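Local coordinates for uncharacterized protein PA2218 (Pseudomonas aeruginosa, PDB 2HDW) that is of unknown specificity but adopts the alpha/beta hydrolase fold and is probably a hydrolase, at residues Ile99-Phe105 against Val175-Trp181; Ser112-Tyr116 against Leu347-Leu351; Arg223-Leu227 against Leu290-Asn294; Pro243-Tyr249 against Gly281-Met286. The contacts are given in a common frame with arbitrary orientation. Residues are numbered along the deposited sequence.

Interaction 1 of 4, residues Ile99-Phe105 against Val175-Trp181; sequences IVIGGPF and VIGICGW
Two neighbouring parallel strands of the alpha/beta hydrolase sheet meet here, strand 96-102 and strand 173-178, and the second runs into a strand-turn-helix resembling the nucleophile elbow. The axes of 99-102 and 175-178 lie 4.7 Å apart at 12°, with Val100, Ile101 and Gly102 paired with Val175, Ile176 and Gly177. Val175 packs CG1 on Val100 CB (3.9 Å), on the face covered by helix 148-164. Ile176 N donates to Val100 O (2.9 Å), and Ile176 O accepts from Gly102 N (3.2 Å); its CG1 lies 3.8 Å from Ile99 CG2. Gly177 leaves room for the turn, since an ideal CB would come within 2.3 Å of Trp181 O. Ile178 N closes the ladder on Gly102 O (2.9 Å), and Ile178 O receives Trp181 N (2.9 Å). Cys179 touches His344 and, at phi/psi 53/-128, would hold the nucleophile position of the elbow; no catalytic role is established. Its CB lies 3.4 Å from CB of Pro104, which follows a cis peptide. Gly180, at the turn leading into helix 180-191, lacks room for a side chain: an ideal CB would lie 2.3 Å from Phe105 CB. Trp181 (chi1 -80°) places CB 3.6 Å from Gly103 CA and CD1 3.5 Å from Phe105 CA. A water donates to Phe105 O (3.2 Å) and weakly accepts from Gly180 N (3.5 Å).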
loop_
_atom_site.group_PDB
_atom_site.type_symbol
_atom_site.label_atom_id
_atom_site.label_comp_id
_atom_site.label_asym_id
_atom_site.label_seq_id
_atom_site.Cartn_x
_atom_site.Cartn_y
_atom_site.Cartn_z
ATOM N N ILE A 99 8.927 10.193 4.884
ATOM C CA ILE A 99 7.933 9.619 3.980
ATOM C C ILE A 99 7.447 8.258 4.476
ATOM O O ILE A 99 8.255 7.386 4.802
ATOM C CB ILE A 99 8.524 9.395 2.566
ATOM C CG1 ILE A 99 9.102 10.698 2.018
ATOM C CG2 ILE A 99 7.455 8.861 1.628
ATOM C CD1 ILE A 99 9.828 10.524 0.689
ATOM N N VAL A 100 6.130 8.078 4.540
ATOM C CA VAL A 100 5.577 6.790 4.945
ATOM C C VAL A 100 5.112 6.100 3.674
ATOM O O VAL A 100 4.381 6.682 2.870
ATOM C CB VAL A 100 4.380 6.929 5.902
ATOM C CG1 VAL A 100 3.712 5.564 6.083
ATOM C CG2 VAL A 100 4.856 7.454 7.250
ATOM N N ILE A 101 5.539 4.858 3.496
ATOM C CA ILE A 101 5.195 4.107 2.303
ATOM C C ILE A 101 4.422 2.823 2.585
ATOM O O ILE A 101 4.818 2.024 3.432
ATOM C CB ILE A 101 6.470 3.766 1.522
ATOM C CG1 ILE A 101 7.307 5.040 1.358
ATOM C CG2 ILE A 101 6.114 3.175 0.170
ATOM C CD1 ILE A 101 8.684 4.816 0.823
ATOM N N GLY A 102 3.319 2.639 1.865
ATOM C CA GLY A 102 2.506 1.447 2.029
ATOM C C GLY A 102 2.080 0.891 0.680
ATOM O O GLY A 102 2.010 1.626 -0.314
ATOM N N GLY A 103 1.803 -0.408 0.643
ATOM C CA GLY A 103 1.376 -1.048 -0.589
ATOM C C GLY A 103 2.437 -1.987 -1.132
ATOM O O GLY A 103 3.583 -1.929 -0.690
ATOM N N PRO A 104 2.085 -2.886 -2.067
ATOM C CA PRO A 104 0.747 -3.081 -2.642
ATOM C C PRO A 104 -0.240 -3.678 -1.646
ATOM O O PRO A 104 0.146 -4.114 -0.564
ATOM C CB PRO A 104 1.001 -4.040 -3.804
ATOM C CG PRO A 104 2.406 -3.708 -4.220
ATOM C CD PRO A 104 3.105 -3.569 -2.884
ATOM N N PHE A 105 -1.515 -3.694 -2.023
ATOM C CA PHE A 105 -2.564 -4.267 -1.182
ATOM C C PHE A 105 -2.387 -5.787 -1.219
ATOM O O PHE A 105 -2.546 -6.408 -2.266
ATOM C CB PHE A 105 -3.940 -3.891 -1.742
ATOM C CG PHE A 105 -5.092 -4.408 -0.936
ATOM C CD1 PHE A 105 -5.456 -3.796 0.263
ATOM C CD2 PHE A 105 -5.826 -5.507 -1.377
ATOM C CE1 PHE A 105 -6.531 -4.268 1.006
ATOM C CE2 PHE A 105 -6.905 -5.991 -0.642
ATOM C CZ PHE A 105 -7.260 -5.369 0.555
ATOM N N VAL A 175 3.607 10.977 2.016
ATOM C CA VAL A 175 3.315 9.555 1.927
ATOM C C VAL A 175 3.291 9.074 0.487
ATOM O O VAL A 175 3.012 9.845 -0.432
ATOM C CB VAL A 175 1.952 9.186 2.557
ATOM C CG1 VAL A 175 1.976 9.430 4.058
ATOM C CG2 VAL A 175 0.840 9.973 1.893
ATOM N N ILE A 176 3.612 7.796 0.295
ATOM C CA ILE A 176 3.565 7.195 -1.033
ATOM C C ILE A 176 2.664 5.960 -0.945
ATOM O O ILE A 176 2.885 5.081 -0.106
ATOM C CB ILE A 176 4.962 6.750 -1.536
ATOM C CG1 ILE A 176 5.875 7.963 -1.734
ATOM C CG2 ILE A 176 4.815 6.017 -2.876
ATOM C CD1 ILE A 176 7.323 7.594 -2.043
ATOM N N GLY A 177 1.646 5.909 -1.799
ATOM C CA GLY A 177 0.736 4.776 -1.814
ATOM C C GLY A 177 0.933 3.989 -3.096
ATOM O O GLY A 177 0.738 4.520 -4.190
ATOM N N ILE A 178 1.316 2.724 -2.960
ATOM C CA ILE A 178 1.564 1.858 -4.104
ATOM C C ILE A 178 0.411 0.884 -4.350
ATOM O O ILE A 178 -0.149 0.318 -3.412
ATOM C CB ILE A 178 2.843 0.999 -3.895
ATOM C CG1 ILE A 178 4.013 1.875 -3.447
ATOM C CG2 ILE A 178 3.190 0.271 -5.188
ATOM C CD1 ILE A 178 5.211 1.086 -2.939
ATOM N N CYS A 179 0.067 0.692 -5.617
ATOM C CA CYS A 179 -0.983 -0.247 -5.976
ATOM C C CYS A 179 -2.263 0.044 -5.185
ATOM O O CYS A 179 -2.737 1.182 -5.148
ATOM C CB CYS A 179 -0.474 -1.669 -5.696
ATOM S SG CYS A 179 -1.394 -3.031 -6.469
ATOM N N GLY A 180 -2.809 -0.983 -4.540
ATOM C CA GLY A 180 -4.026 -0.815 -3.763
ATOM C C GLY A 180 -3.934 0.232 -2.667
ATOM O O GLY A 180 -4.939 0.832 -2.287
ATOM N N TRP A 181 -2.735 0.463 -2.144
ATOM C CA TRP A 181 -2.596 1.458 -1.092
ATOM C C TRP A 181 -2.487 2.877 -1.626
ATOM O O TRP A 181 -2.395 3.845 -0.857
ATOM C CB TRP A 181 -1.422 1.111 -0.188
ATOM C CG TRP A 181 -1.814 0.050 0.790
ATOM C CD1 TRP A 181 -2.019 -1.280 0.529
ATOM C CD2 TRP A 181 -2.159 0.247 2.163
ATOM N NE1 TRP A 181 -2.480 -1.922 1.661
ATOM C CE2 TRP A 181 -2.577 -1.005 2.675
ATOM C CE3 TRP A 181 -2.163 1.363 3.012
ATOM C CZ2 TRP A 181 -2.995 -1.170 3.998
ATOM C CZ3 TRP A 181 -2.578 1.199 4.329
ATOM C CH2 TRP A 181 -2.988 -0.061 4.808
HETATM O O HOH W 1 -3.244 -4.434 -4.734
#

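Interaction 2 of 4, residues Ser112-Tyr116 against Leu347-Leu351; sequences SSGLY and LYDRL
Leu115, Tyr348 and Ser112 bury the most surface in this contact, 55, 53 and 36 Å² of a total of 248 Å². Residues 112-116 are the regular first turn of helix 112-122, with Tyr116 N bonded to Ser112 O at 2.9 Å; residues 347-349 form a short, weakly bonded helical turn that then opens out. The nearest CA pair is Ser112 and Tyr348, 5.4 Å apart. Ser112, with chi1 in t, directs OG to Tyr348 O as donor at 2.7 Å. Leu115, one turn on, has chi1 t and chi2 p, so that CD2 lies 3.7 Å from Tyr348 O and 3.5 Å from Asp349 CA, with a looser 4.4 Å approach to Leu351 CD2. Asp349 itself is salt-bridged to Arg271. In Tyr348 the CA-to-CB bond points away overall, though CB is 4.1 Å from Ser112 OG, and the ring continues to Pro104, Cys179 and His344. Beside these three, Tyr116 OH donates to Leu347 O at 2.6 Å and also bonds Ser201 OG. Two side-chain hydroxyls thus bind successive carbonyls, joining the helix after strand 96-102 to the segment after His344, which is consistent with the histidine loop of an alpha/beta hydrolase active site.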
loop_
_atom_site.group_PDB
_atom_site.type_symbol
_atom_site.label_atom_id
_atom_site.label_comp_id
_atom_site.label_asym_id
_atom_site.label_seq_id
_atom_site.Cartn_x
_atom_site.Cartn_y
_atom_site.Cartn_z
ATOM N N SER A 112 7.753 -4.538 -2.564
ATOM C CA SER A 112 7.844 -3.205 -3.157
ATOM C C SER A 112 7.949 -1.983 -2.234
ATOM O O SER A 112 8.786 -1.106 -2.473
ATOM C CB SER A 112 6.685 -2.992 -4.133
ATOM O OG SER A 112 6.915 -1.847 -4.940
ATOM N N SER A 113 7.112 -1.895 -1.203
ATOM C CA SER A 113 7.175 -0.734 -0.316
ATOM C C SER A 113 8.561 -0.596 0.313
ATOM O O SER A 113 9.077 0.511 0.469
ATOM C CB SER A 113 6.096 -0.812 0.778
ATOM O OG SER A 113 6.212 -1.988 1.562
ATOM N N GLY A 114 9.162 -1.725 0.670
ATOM C CA GLY A 114 10.489 -1.699 1.258
ATOM C C GLY A 114 11.512 -1.170 0.272
ATOM O O GLY A 114 12.380 -0.371 0.630
ATOM N N LEU A 115 11.423 -1.622 -0.978
ATOM C CA LEU A 115 12.343 -1.167 -2.018
ATOM C C LEU A 115 12.213 0.347 -2.186
ATOM O O LEU A 115 13.211 1.056 -2.320
ATOM C CB LEU A 115 12.028 -1.858 -3.347
ATOM C CG LEU A 115 12.809 -1.358 -4.564
ATOM C CD1 LEU A 115 14.288 -1.645 -4.379
ATOM C CD2 LEU A 115 12.293 -2.058 -5.810
ATOM N N TYR A 116 10.977 0.840 -2.186
ATOM C CA TYR A 116 10.732 2.276 -2.311
ATOM C C TYR A 116 11.317 3.033 -1.119
ATOM O O TYR A 116 12.004 4.039 -1.291
ATOM C CB TYR A 116 9.232 2.568 -2.383
ATOM C CG TYR A 116 8.637 2.550 -3.773
ATOM C CD1 TYR A 116 8.508 1.358 -4.494
ATOM C CD2 TYR A 116 8.160 3.720 -4.349
ATOM C CE1 TYR A 116 7.905 1.347 -5.765
ATOM C CE2 TYR A 116 7.561 3.719 -5.603
ATOM C CZ TYR A 116 7.433 2.536 -6.302
ATOM O OH TYR A 116 6.809 2.560 -7.529
ATOM N N LEU A 347 6.172 -0.851 -12.166
ATOM C CA LEU A 347 6.376 0.157 -11.126
ATOM C C LEU A 347 6.498 -0.430 -9.727
ATOM O O LEU A 347 6.448 0.293 -8.734
ATOM C CB LEU A 347 5.255 1.212 -11.170
ATOM C CG LEU A 347 5.494 2.421 -12.097
ATOM C CD1 LEU A 347 5.805 1.948 -13.511
ATOM C CD2 LEU A 347 4.272 3.330 -12.100
ATOM N N TYR A 348 6.659 -1.747 -9.655
ATOM C CA TYR A 348 6.830 -2.436 -8.379
ATOM C C TYR A 348 8.316 -2.453 -8.021
ATOM O O TYR A 348 8.710 -2.096 -6.905
ATOM C CB TYR A 348 6.349 -3.892 -8.485
ATOM C CG TYR A 348 4.891 -4.148 -8.150
ATOM C CD1 TYR A 348 3.944 -3.123 -8.190
ATOM C CD2 TYR A 348 4.452 -5.437 -7.828
ATOM C CE1 TYR A 348 2.594 -3.373 -7.915
ATOM C CE2 TYR A 348 3.109 -5.699 -7.559
ATOM C CZ TYR A 348 2.186 -4.660 -7.604
ATOM O OH TYR A 348 0.857 -4.915 -7.348
ATOM N N ASP A 349 9.143 -2.858 -8.982
ATOM C CA ASP A 349 10.576 -2.981 -8.732
ATOM C C ASP A 349 11.529 -2.572 -9.855
ATOM O O ASP A 349 12.742 -2.705 -9.693
ATOM C CB ASP A 349 10.885 -4.430 -8.342
ATOM C CG ASP A 349 10.547 -5.416 -9.455
ATOM O OD1 ASP A 349 9.855 -5.013 -10.412
ATOM O OD2 ASP A 349 10.971 -6.592 -9.382
ATOM N N ARG A 350 11.013 -2.094 -10.983
ATOM C CA ARG A 350 11.897 -1.703 -12.081
ATOM C C ARG A 350 12.449 -0.293 -11.888
ATOM O O ARG A 350 11.733 0.697 -12.057
ATOM C CB ARG A 350 11.172 -1.787 -13.426
ATOM C CG ARG A 350 10.681 -3.176 -13.818
ATOM C CD ARG A 350 11.804 -4.208 -13.853
ATOM N NE ARG A 350 11.396 -5.421 -14.561
ATOM C CZ ARG A 350 11.884 -6.632 -14.316
ATOM N NH1 ARG A 350 12.802 -6.800 -13.374
ATOM N NH2 ARG A 350 11.451 -7.677 -15.007
ATOM N N LEU A 351 13.731 -0.214 -11.542
ATOM C CA LEU A 351 14.394 1.066 -11.308
ATOM C C LEU A 351 14.390 1.998 -12.512
ATOM O O LEU A 351 14.393 3.219 -12.361
ATOM C CB LEU A 351 15.833 0.827 -10.843
ATOM C CG LEU A 351 16.059 0.841 -9.325
ATOM C CD1 LEU A 351 15.866 2.261 -8.821
ATOM C CD2 LEU A 351 15.107 -0.118 -8.615
#

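Interaction 3 of 4, residues Arg223-Leu227 against Leu290-Asn294; sequences RTRTL and LSFMN
Arg223 makes the polar link: NH2 donates to Met293 O at 2.7 Å (155° at the hydrogen) and NH1 to Met293 O at 3.1 Å (136°), so one carbonyl is shared by both nitrogens and lies near the guanidinium plane. Chi1 to chi3 are all t, and this extended chain is what lets the group reach across. Ser211 OG adds a weak hydrogen bond to the same oxygen. Residues 223-227 are regular helix, part of helix 220-240, while 290-292 form a weakly bonded helical turn; Leu227 CA and Leu290 CA, the nearest pair, are 7.6 Å apart. Met293 (chi1 m, chi2 t, chi3 p) points toward the helix and buries 107 Å². Its SD lies 3.9 Å from Leu227 CD2, and its CE 4.1 Å from Thr226 CG2. Leu227 CD2 also reaches Leu290 CD2 at 4.2 Å. Both segments belong to the helical insertion between strands 197-201 and 309-314, comparable with a hydrolase cap. A charged donor on a neutral carbonyl, with the Met293 thioether packed on Leu227, makes a contact polar at one edge and apolar beside it, with no acidic partner across it.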
loop_
_atom_site.group_PDB
_atom_site.type_symbol
_atom_site.label_atom_id
_atom_site.label_comp_id
_atom_site.label_asym_id
_atom_site.label_seq_id
_atom_site.Cartn_x
_atom_site.Cartn_y
_atom_site.Cartn_z
ATOM N N ARG A 223 -23.316 -8.511 -8.398
ATOM C CA ARG A 223 -22.897 -7.980 -7.100
ATOM C C ARG A 223 -23.787 -8.569 -6.012
ATOM O O ARG A 223 -23.309 -8.988 -4.959
ATOM C CB ARG A 223 -23.014 -6.452 -7.083
ATOM C CG ARG A 223 -22.765 -5.818 -5.707
ATOM C CD ARG A 223 -23.038 -4.310 -5.708
ATOM N NE ARG A 223 -23.171 -3.782 -4.346
ATOM C CZ ARG A 223 -22.181 -3.253 -3.632
ATOM N NH1 ARG A 223 -20.957 -3.154 -4.143
ATOM N NH2 ARG A 223 -22.410 -2.852 -2.384
ATOM N N THR A 224 -25.089 -8.589 -6.279
ATOM C CA THR A 224 -26.066 -9.122 -5.337
ATOM C C THR A 224 -25.800 -10.603 -5.084
ATOM O O THR A 224 -25.885 -11.078 -3.952
ATOM C CB THR A 224 -27.496 -8.941 -5.884
ATOM O OG1 THR A 224 -27.754 -7.542 -6.072
ATOM C CG2 THR A 224 -28.526 -9.522 -4.916
ATOM N N ARG A 225 -25.473 -11.324 -6.150
ATOM C CA ARG A 225 -25.180 -12.750 -6.063
ATOM C C ARG A 225 -23.965 -12.958 -5.154
ATOM O O ARG A 225 -23.960 -13.845 -4.304
ATOM C CB ARG A 225 -24.893 -13.288 -7.467
ATOM C CG ARG A 225 -24.643 -14.780 -7.566
ATOM C CD ARG A 225 -23.825 -15.070 -8.825
ATOM N NE ARG A 225 -24.330 -14.311 -9.970
ATOM C CZ ARG A 225 -23.582 -13.893 -10.989
ATOM N NH1 ARG A 225 -22.281 -14.157 -11.020
ATOM N NH2 ARG A 225 -24.135 -13.201 -11.978
ATOM N N THR A 226 -22.936 -12.134 -5.338
ATOM C CA THR A 226 -21.726 -12.232 -4.526
ATOM C C THR A 226 -22.034 -11.963 -3.052
ATOM O O THR A 226 -21.566 -12.682 -2.169
ATOM C CB THR A 226 -20.648 -11.232 -5.014
ATOM O OG1 THR A 226 -20.249 -11.581 -6.345
ATOM C CG2 THR A 226 -19.417 -11.267 -4.102
ATOM N N LEU A 227 -22.827 -10.929 -2.788
ATOM C CA LEU A 227 -23.189 -10.589 -1.420
ATOM C C LEU A 227 -24.001 -11.710 -0.770
ATOM O O LEU A 227 -23.803 -12.036 0.406
ATOM C CB LEU A 227 -23.970 -9.276 -1.399
ATOM C CG LEU A 227 -23.139 -8.055 -1.805
ATOM C CD1 LEU A 227 -24.033 -6.818 -1.849
ATOM C CD2 LEU A 227 -21.982 -7.863 -0.813
ATOM N N LEU A 290 -16.690 -7.718 2.205
ATOM C CA LEU A 290 -17.870 -7.047 2.749
ATOM C C LEU A 290 -17.696 -5.567 3.088
ATOM O O LEU A 290 -18.580 -4.758 2.798
ATOM C CB LEU A 290 -18.385 -7.798 3.975
ATOM C CG LEU A 290 -19.037 -9.148 3.671
ATOM C CD1 LEU A 290 -19.266 -9.898 4.961
ATOM C CD2 LEU A 290 -20.356 -8.935 2.915
ATOM N N SER A 291 -16.573 -5.198 3.694
ATOM C CA SER A 291 -16.366 -3.791 4.042
ATOM C C SER A 291 -16.068 -2.951 2.806
ATOM O O SER A 291 -16.668 -1.892 2.612
ATOM C CB SER A 291 -15.228 -3.640 5.063
ATOM O OG SER A 291 -14.013 -4.162 4.561
ATOM N N PHE A 292 -15.147 -3.432 1.969
ATOM C CA PHE A 292 -14.761 -2.732 0.745
ATOM C C PHE A 292 -15.919 -2.522 -0.224
ATOM O O PHE A 292 -16.006 -1.485 -0.884
ATOM C CB PHE A 292 -13.640 -3.503 0.035
ATOM C CG PHE A 292 -12.323 -3.442 0.753
ATOM C CD1 PHE A 292 -11.438 -2.390 0.521
ATOM C CD2 PHE A 292 -11.973 -4.426 1.678
ATOM C CE1 PHE A 292 -10.220 -2.315 1.199
ATOM C CE2 PHE A 292 -10.762 -4.362 2.364
ATOM C CZ PHE A 292 -9.883 -3.303 2.122
ATOM N N MET A 293 -16.807 -3.504 -0.304
ATOM C CA MET A 293 -17.950 -3.427 -1.208
ATOM C C MET A 293 -19.030 -2.476 -0.690
ATOM O O MET A 293 -19.949 -2.108 -1.430
ATOM C CB MET A 293 -18.563 -4.831 -1.409
ATOM C CG MET A 293 -17.643 -5.868 -2.082
ATOM S SD MET A 293 -18.419 -7.519 -2.340
ATOM C CE MET A 293 -19.344 -7.194 -3.778
ATOM N N ASN A 294 -18.899 -2.048 0.562
ATOM C CA ASN A 294 -19.917 -1.201 1.189
ATOM C C ASN A 294 -19.458 0.163 1.720
ATOM O O ASN A 294 -20.291 0.993 2.103
ATOM C CB ASN A 294 -20.557 -2.009 2.327
ATOM C CG ASN A 294 -21.870 -1.426 2.806
ATOM O OD1 ASN A 294 -22.717 -1.030 2.008
ATOM N ND2 ASN A 294 -22.055 -1.392 4.119
#

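Interaction 4 of 4, residues Pro243-Tyr249 against Gly281-Met286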
loop_
_atom_site.group_PDB
_atom_site.type_symbol
_atom_site.label_atom_id
_atom_site.label_comp_id
_atom_site.label_asym_id
_atom_site.label_seq_id
_atom_site.Cartn_x
_atom_site.Cartn_y
_atom_site.Cartn_z
ATOM N N PRO A 243 -12.907 -17.910 10.458
ATOM C CA PRO A 243 -13.171 -17.614 9.050
ATOM C C PRO A 243 -12.341 -18.448 8.081
ATOM O O PRO A 243 -11.179 -18.765 8.350
ATOM C CB PRO A 243 -12.837 -16.132 8.955
ATOM C CG PRO A 243 -11.647 -16.030 9.871
ATOM C CD PRO A 243 -12.085 -16.851 11.074
ATOM N N ALA A 244 -12.948 -18.808 6.955
ATOM C CA ALA A 244 -12.253 -19.576 5.929
ATOM C C ALA A 244 -11.499 -18.590 5.035
ATOM O O ALA A 244 -11.858 -17.412 4.956
ATOM C CB ALA A 244 -13.251 -20.372 5.103
ATOM N N TYR A 245 -10.456 -19.072 4.365
ATOM C CA TYR A 245 -9.664 -18.228 3.477
ATOM C C TYR A 245 -9.974 -18.515 2.017
ATOM O O TYR A 245 -10.389 -19.619 1.671
ATOM C CB TYR A 245 -8.168 -18.434 3.752
ATOM C CG TYR A 245 -7.734 -17.799 5.053
ATOM C CD1 TYR A 245 -7.556 -16.417 5.148
ATOM C CD2 TYR A 245 -7.606 -18.560 6.213
ATOM C CE1 TYR A 245 -7.272 -15.808 6.366
ATOM C CE2 TYR A 245 -7.323 -17.959 7.443
ATOM C CZ TYR A 245 -7.162 -16.582 7.510
ATOM O OH TYR A 245 -6.918 -15.978 8.722
ATOM N N GLN A 246 -9.788 -17.509 1.167
ATOM C CA GLN A 246 -10.040 -17.671 -0.258
ATOM C C GLN A 246 -8.956 -18.591 -0.816
ATOM O O GLN A 246 -7.945 -18.838 -0.155
ATOM C CB GLN A 246 -9.986 -16.307 -0.952
ATOM C CG GLN A 246 -10.881 -15.265 -0.299
ATOM C CD GLN A 246 -10.814 -13.909 -0.976
ATOM O OE1 GLN A 246 -11.276 -12.908 -0.430
ATOM N NE2 GLN A 246 -10.250 -13.871 -2.175
ATOM N N PRO A 247 -9.159 -19.127 -2.030
ATOM C CA PRO A 247 -8.160 -20.016 -2.635
ATOM C C PRO A 247 -6.826 -19.277 -2.773
ATOM O O PRO A 247 -6.808 -18.051 -2.882
ATOM C CB PRO A 247 -8.779 -20.350 -3.990
ATOM C CG PRO A 247 -10.253 -20.307 -3.699
ATOM C CD PRO A 247 -10.376 -19.059 -2.858
ATOM N N PRO A 248 -5.696 -20.009 -2.767
ATOM C CA PRO A 248 -4.368 -19.394 -2.891
ATOM C C PRO A 248 -4.287 -18.354 -4.009
ATOM O O PRO A 248 -4.781 -18.575 -5.114
ATOM C CB PRO A 248 -3.456 -20.592 -3.150
ATOM C CG PRO A 248 -4.115 -21.668 -2.347
ATOM C CD PRO A 248 -5.584 -21.476 -2.688
ATOM N N TYR A 249 -3.643 -17.230 -3.707
ATOM C CA TYR A 249 -3.493 -16.123 -4.648
ATOM C C TYR A 249 -2.346 -16.257 -5.650
ATOM O O TYR A 249 -1.268 -16.769 -5.329
ATOM C CB TYR A 249 -3.312 -14.815 -3.868
ATOM C CG TYR A 249 -4.598 -14.150 -3.419
ATOM C CD1 TYR A 249 -5.723 -14.901 -3.077
ATOM C CD2 TYR A 249 -4.682 -12.761 -3.329
ATOM C CE1 TYR A 249 -6.907 -14.277 -2.659
ATOM C CE2 TYR A 249 -5.849 -12.132 -2.916
ATOM C CZ TYR A 249 -6.957 -12.893 -2.582
ATOM O OH TYR A 249 -8.106 -12.253 -2.176
ATOM N N GLY A 281 0.841 -16.585 -2.714
ATOM C CA GLY A 281 0.328 -17.911 -2.408
ATOM C C GLY A 281 -0.631 -18.056 -1.240
ATOM O O GLY A 281 -1.041 -19.171 -0.916
ATOM N N ASN A 282 -0.983 -16.954 -0.587
ATOM C CA ASN A 282 -1.924 -17.029 0.520
ATOM C C ASN A 282 -3.234 -16.370 0.113
ATOM O O ASN A 282 -3.629 -16.467 -1.052
ATOM C CB ASN A 282 -1.327 -16.377 1.772
ATOM C CG ASN A 282 -0.076 -17.091 2.242
ATOM O OD1 ASN A 282 1.038 -16.610 2.044
ATOM N ND2 ASN A 282 -0.253 -18.261 2.848
ATOM N N ALA A 283 -3.915 -15.706 1.045
ATOM C CA ALA A 283 -5.188 -15.073 0.711
ATOM C C ALA A 283 -5.863 -14.376 1.869
ATOM O O ALA A 283 -5.533 -14.600 3.030
ATOM C CB ALA A 283 -6.141 -16.106 0.154
ATOM N N TRP A 284 -6.828 -13.529 1.537
ATOM C CA TRP A 284 -7.600 -12.826 2.549
ATOM C C TRP A 284 -8.703 -13.791 2.955
ATOM O O TRP A 284 -8.939 -14.799 2.279
ATOM C CB TRP A 284 -8.270 -11.578 1.973
ATOM C CG TRP A 284 -7.325 -10.561 1.412
ATOM C CD1 TRP A 284 -7.118 -10.275 0.095
ATOM C CD2 TRP A 284 -6.476 -9.678 2.155
ATOM N NE1 TRP A 284 -6.192 -9.267 -0.033
ATOM C CE2 TRP A 284 -5.781 -8.881 1.217
ATOM C CE3 TRP A 284 -6.234 -9.483 3.522
ATOM C CZ2 TRP A 284 -4.857 -7.902 1.602
ATOM C CZ3 TRP A 284 -5.312 -8.507 3.905
ATOM C CH2 TRP A 284 -4.637 -7.731 2.945
ATOM N N THR A 285 -9.378 -13.477 4.049
ATOM C CA THR A 285 -10.493 -14.299 4.504
ATOM C C THR A 285 -11.541 -14.158 3.413
ATOM O O THR A 285 -11.566 -13.146 2.704
ATOM C CB THR A 285 -11.090 -13.752 5.798
ATOM O OG1 THR A 285 -11.490 -12.390 5.586
ATOM C CG2 THR A 285 -10.072 -13.818 6.927
ATOM N N MET A 286 -12.402 -15.162 3.274
ATOM C CA MET A 286 -13.445 -15.119 2.259
ATOM C C MET A 286 -14.397 -13.939 2.454
ATOM O O MET A 286 -14.905 -13.389 1.484
ATOM C CB MET A 286 -14.237 -16.438 2.247
ATOM C CG MET A 286 -13.490 -17.617 1.599
ATOM S SD MET A 286 -14.490 -19.128 1.459
ATOM C CE MET A 286 -15.449 -18.730 0.027
#
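An isolated beta bridge, in a helical insertion of the alpha/beta hydrolase fold, joins two irregular loops whose end-to-end directions differ by 141°. Tyr245 and Thr285 are the bridged pair, their CA atoms 4.1 Å apart, flanked by Met286 N to Ala244 O (2.9 Å) and Gln246 N to Trp284 O (3.0 Å). Farther along, Pro247 arches outward before the chains close again through Tyr249 N to Asn282 O (2.8 Å). The hollow under this arch is filled by the methyl of Ala283: its CB lies 3.3 Å from Gln246 O, 3.7 Å from Pro247 O and 3.4 Å from Tyr249 CE1. The Tyr249 ring roofs Ala283, whose CA sits 4.1 Å from the ring centroid and 22° off its normal, a CH-pi contact. At the other end the Thr285 methyl CG2 fits between Pro243 CG (4.0 Å) and Tyr245 CE1 (3.5 Å), while Tyr245 OH is held by Arg143 O. Met286 fits along Ala244 and Gln246, with its SD 4.0 Å from Ala244 CB and its CG 4.0 Å from Gln246 CG. Trp284 extends inward to meet Phe105. Its ring and that of Tyr249 are oblique, planes at 77°, and Tyr249 OH lies at the edge of the indole, 3.2 Å from Trp284 CD1.

Interaction 1 is the core contact, about 3 Å from the chain centre and wholly buried, built on backbone ladder bonds and aliphatic packing. Interaction 2 is partly buried and shares its surroundings, with Cys179 SG 3.1 Å from Tyr348 OH, but the polar bonds of interaction 2 run from side-chain hydroxyls to carbonyls. Farther out in the helical insertion, interaction 3 is a surface contact and interaction 4 partly buried; helix 220-240 supplies one segment of interaction 3 and packs against interaction 4. Interaction 3 relies on a guanidinium, interaction 4 on loop backbone bonds. Phe105 of interaction 1 reaches both, through CE1 to Phe292 CZ (3.7 Å) and CE2 to Trp284 NE1 (3.4 Å).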